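Local coordinates for C24 protein (Bizionia argentinensis JUB59, PDB 6OV6), which probably forms the receptor-binding tip of the long tail fibre of a temperate bacteriophage and binds manganese ions, at the interface of chains A and B. Sequence-based numbering; all coordinates share one arbitrary frame. Chains: chain A/B, C24 protein.

Contact 1: the interface of chains A and B. Residues chain A 261-263; chain B 187-189, 261, 263.
The end of strand 261-262 of chain A meets the same stretch of chain B and B:Val187 to B:Pro189, without two-fold symmetry; the glutamine amides meet tip to tip, while the asparagine amides cross obliquely. A:Gln261 carries its CG in the crowded position between the backbone N and the carbonyl carbon (chi1 67°), and the chain then runs extended, so the amide reaches straight across to chain B. There it faces the amide of B:Gln261, the two planes turned 72° apart. A:Gln261 NE2 stands 3.3 Å from B:Gln261 NE2, a nitrogen-nitrogen approach that is not a hydrogen bond. The A:Gln261 side chain crosses that of B:Val187 at about a right angle, with B:Val187 CG2 at 3.6 Å from A:Gln261 NE2. It runs beside B:Pro189, pointing the same way, with A:Gln261 OE1 touching B:Pro189 CA at 3.5 Å. A direct hydrogen bond across the contact comes from B:Asn263, whose ND2 donates to the main-chain A:Asp262 O at 3.0 Å, meeting a lone pair in the carbonyl plane. In both copies Asn263 holds CG anti to the backbone N, and the two amide planes lie 44° apart. Their amide oxygens converge on shared solvent rather than on each other. Water 1 lies 2.5 Å from A:Asn263 OD1 and 2.5 Å from B:Asn263 OD1 and also meets both Asn263 main-chain oxygens, unusually short for a water surrounded by four oxygens, so the assignment as water should be read with caution. Water 3 binds A:Gln261 NE2 at 2.7 Å and B:Asn263 OD1 at 2.7 Å, tying the glutamine to the asparagine pair, while water 2 joins the two Asn263 carbonyls. Strand 261-262 ends at this point and Asn263 opens the loop that leads to strand 267-275; opposite it, strand 186-187 of chain B gives way to the loop of B:Pro189, where the slender, needle-like extension meets the wider domain.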
# COMPACT_ATOMS: atom_id res chain seq x y z
N GLN A 261 -4.06 -10.44 17.01
CA GLN A 261 -2.91 -10.49 16.13
C GLN A 261 -2.80 -9.17 15.35
O GLN A 261 -3.78 -8.43 15.24
CB GLN A 261 -2.95 -11.72 15.22
CG GLN A 261 -4.05 -11.71 14.21
CD GLN A 261 -4.25 -13.06 13.55
OE1 GLN A 261 -4.18 -14.12 14.17
NE2 GLN A 261 -4.53 -13.05 12.25
N ASP A 262 -1.61 -8.87 14.88
CA ASP A 262 -1.31 -7.66 14.11
C ASP A 262 -1.67 -7.93 12.63
O ASP A 262 -1.12 -8.83 11.99
CB ASP A 262 0.15 -7.25 14.31
CG ASP A 262 0.47 -5.85 13.83
OD1 ASP A 262 -0.08 -5.42 12.80
OD2 ASP A 262 1.31 -5.18 14.48
N ASN A 263 -2.62 -7.15 12.12
CA ASN A 263 -3.17 -7.31 10.78
C ASN A 263 -2.29 -6.68 9.67
O ASN A 263 -2.60 -6.82 8.49
CB ASN A 263 -4.58 -6.74 10.75
CG ASN A 263 -5.50 -7.38 9.77
OD1 ASN A 263 -5.30 -8.50 9.29
ND2 ASN A 263 -6.56 -6.68 9.47
N VAL B 187 1.15 -14.71 9.44
CA VAL B 187 0.75 -14.73 10.85
C VAL B 187 0.15 -16.11 11.11
O VAL B 187 -0.41 -16.72 10.20
CB VAL B 187 -0.27 -13.61 11.29
CG1 VAL B 187 0.37 -12.25 11.44
CG2 VAL B 187 -1.50 -13.57 10.39
N THR B 188 0.23 -16.57 12.36
CA THR B 188 -0.38 -17.86 12.74
C THR B 188 -1.42 -17.55 13.82
O THR B 188 -1.06 -17.06 14.88
CB THR B 188 0.68 -18.87 13.18
OG1 THR B 188 1.56 -19.11 12.07
CG2 THR B 188 0.06 -20.21 13.62
N PRO B 189 -2.71 -17.86 13.61
CA PRO B 189 -3.70 -17.59 14.67
C PRO B 189 -3.43 -18.51 15.87
O PRO B 189 -2.93 -19.62 15.71
CB PRO B 189 -5.04 -17.92 14.00
CG PRO B 189 -4.69 -18.93 12.96
CD PRO B 189 -3.36 -18.44 12.43
N GLN B 261 -1.08 -18.25 7.97
CA GLN B 261 -1.91 -17.64 6.94
C GLN B 261 -1.18 -16.40 6.40
O GLN B 261 -0.30 -15.86 7.04
CB GLN B 261 -3.32 -17.29 7.47
CG GLN B 261 -3.34 -16.22 8.55
CD GLN B 261 -4.64 -16.14 9.29
OE1 GLN B 261 -5.28 -17.15 9.59
NE2 GLN B 261 -5.05 -14.94 9.63
N ASN B 263 -0.84 -12.65 5.73
CA ASN B 263 -1.33 -11.42 6.36
C ASN B 263 -1.52 -10.27 5.36
O ASN B 263 -1.93 -9.17 5.75
CB ASN B 263 -0.32 -11.01 7.46
CG ASN B 263 -0.91 -10.17 8.56
OD1 ASN B 263 -2.11 -10.21 8.83
ND2 ASN B 263 -0.06 -9.45 9.26
O HOH W 1 -3.63 -8.85 7.46
O HOH W 2 -2.56 -6.32 5.75
O HOH W 3 -3.77 -10.84 10.92

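Contact 2: the interface of chains A and B. Residues chain A 161-162, 164, 185, 264; chain B 168-169, 172, 174-175.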
# COMPACT_ATOMS: atom_id res chain seq x y z
N LYS A 161 -2.66 10.35 7.06
CA LYS A 161 -1.84 9.99 8.22
C LYS A 161 -2.22 8.61 8.75
O LYS A 161 -3.40 8.34 8.94
CB LYS A 161 -2.01 11.05 9.34
CG LYS A 161 -1.46 12.43 8.97
CD LYS A 161 -1.57 13.41 10.18
CE LYS A 161 -3.00 13.80 10.48
NZ LYS A 161 -3.10 14.69 11.67
N GLY A 162 -1.21 7.76 8.92
CA GLY A 162 -1.39 6.39 9.40
C GLY A 162 -2.10 5.43 8.45
O GLY A 162 -2.46 4.31 8.86
N PHE A 164 -2.65 3.06 4.83
CA PHE A 164 -2.12 2.26 3.71
C PHE A 164 -3.01 2.64 2.54
O PHE A 164 -4.23 2.59 2.65
CB PHE A 164 -2.30 0.76 4.00
CG PHE A 164 -1.34 0.30 5.06
CD1 PHE A 164 -0.05 -0.13 4.71
CD2 PHE A 164 -1.69 0.37 6.41
CE1 PHE A 164 0.85 -0.55 5.71
CE2 PHE A 164 -0.78 -0.02 7.41
CZ PHE A 164 0.48 -0.48 7.05
N LYS A 185 -5.96 -2.24 12.40
CA LYS A 185 -4.57 -2.49 12.72
C LYS A 185 -4.42 -3.90 13.34
O LYS A 185 -3.45 -4.61 13.08
CB LYS A 185 -4.09 -1.41 13.70
CG LYS A 185 -2.60 -1.37 13.98
CD LYS A 185 -2.21 -0.21 14.93
CE LYS A 185 -2.24 1.18 14.30
NZ LYS A 185 -1.45 2.20 15.09
N ARG A 264 -1.22 -6.02 10.06
CA ARG A 264 -0.37 -5.30 9.10
C ARG A 264 0.71 -6.12 8.45
O ARG A 264 1.43 -6.86 9.13
CB ARG A 264 0.25 -4.06 9.74
CG ARG A 264 -0.81 -3.07 10.23
CD ARG A 264 -0.17 -2.02 11.10
NE ARG A 264 0.31 -2.57 12.37
CZ ARG A 264 0.80 -1.83 13.35
NH1 ARG A 264 0.86 -0.51 13.24
NH2 ARG A 264 1.20 -2.40 14.48
N TYR B 168 2.98 8.66 7.38
CA TYR B 168 3.55 9.31 8.56
C TYR B 168 2.42 9.96 9.33
O TYR B 168 1.51 10.55 8.74
CB TYR B 168 4.60 10.36 8.11
CG TYR B 168 4.97 11.38 9.17
CD1 TYR B 168 5.86 11.05 10.20
CD2 TYR B 168 4.45 12.67 9.14
CE1 TYR B 168 6.21 11.99 11.18
CE2 TYR B 168 4.80 13.62 10.11
CZ TYR B 168 5.66 13.27 11.13
OH TYR B 168 6.00 14.20 12.08
N ASP B 169 2.46 9.85 10.66
CA ASP B 169 1.42 10.42 11.54
C ASP B 169 2.14 10.92 12.78
O ASP B 169 2.67 10.09 13.53
CB ASP B 169 0.32 9.38 11.89
CG ASP B 169 -0.75 9.88 12.86
OD1 ASP B 169 -0.60 11.00 13.39
OD2 ASP B 169 -1.75 9.17 13.05
N ASP B 172 0.99 9.21 16.20
CA ASP B 172 0.95 7.75 16.36
C ASP B 172 2.36 7.27 16.50
O ASP B 172 3.15 7.44 15.58
CB ASP B 172 0.24 7.09 15.15
CG ASP B 172 -0.15 5.62 15.33
OD1 ASP B 172 -1.20 5.21 14.81
OD2 ASP B 172 0.61 4.88 15.98
N ASP B 174 3.60 4.43 16.23
CA ASP B 174 3.99 3.46 15.20
C ASP B 174 4.53 4.16 13.96
O ASP B 174 5.36 3.58 13.26
CB ASP B 174 2.78 2.61 14.76
CG ASP B 174 2.31 1.58 15.77
OD1 ASP B 174 3.11 1.22 16.66
OD2 ASP B 174 1.18 1.08 15.62
N TYR B 175 4.03 5.38 13.68
CA TYR B 175 4.33 6.09 12.42
C TYR B 175 4.84 7.51 12.58
O TYR B 175 4.74 8.29 11.64
CB TYR B 175 3.03 6.14 11.57
CG TYR B 175 2.23 4.85 11.53
CD1 TYR B 175 2.83 3.64 11.14
CD2 TYR B 175 0.87 4.84 11.78
CE1 TYR B 175 2.10 2.46 11.07
CE2 TYR B 175 0.12 3.67 11.71
CZ TYR B 175 0.75 2.48 11.32
OH TYR B 175 0.06 1.30 11.21
O HOH W 4 -2.91 12.71 13.73
O HOH W 5 3.06 -1.51 16.85
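Charge pairing dominates this patch, where a loop of chain B rich in acidic residues receives basic side chains of chain A. A:Lys185 leaves its backbone with CG anti to N (chi1 -171°), bends at chi3 and comes tip to tip with two carboxylates. Its ammonium NZ forms a salt bridge to B:Asp172 OD1 at 3.0 Å, on the syn lone pair, and another to B:Asp174 OD2 at 2.9 Å. A:Arg264 NH1 also binds B:Asp174 OD2, at 2.9 Å, from well above the carboxylate plane (58° out of it), so one oxygen is gripped by two cationic groups, which would be expected to stabilise its negative charge. Hydrogen bonding to a phenol adds to this: A:Arg264 NH1 donates within the guanidinium plane to B:Tyr175 OH at 2.8 Å, the ring standing nearly upright to that plane (80°). On the chain B side, B:Asp174 N donates to B:Asp172 OD2 at 3.0 Å, which may help to hold the B:Asp172 carboxylate. Water 5 bridges A:Arg264 NH2 and B:Asp174 OD1, and water 4 links A:Lys161 NZ to B:Asp169 OD1. Apolar contact across the interface is lighter: A:Gly162 CA touches B:Tyr175 CD2 at 3.6 Å. Within chain B, B:Asp174 CB lies over the centre of one face of the B:Tyr175 ring. Within chain A, A:Lys185 CG sits 3.4 Å above the centre of the A:Arg264 guanidinium.

Contact 1 and contact 2 belong to the same A-B interface, the centres of their C-alpha atoms lying about 18 Å apart. They share no residue but run on from each other: the chain A stretch 261-264 passes through both, Asn263 of contact 1 preceding Arg264 of contact 2, and Lys185 of contact 2 stands just before strand 186-187, whose chain B copy serves contact 1. With three copies in the deposited assembly, such pairs, repeated between neighbours, would join the slender, needle-like extension and the wider domain into one trimeric fibre tip.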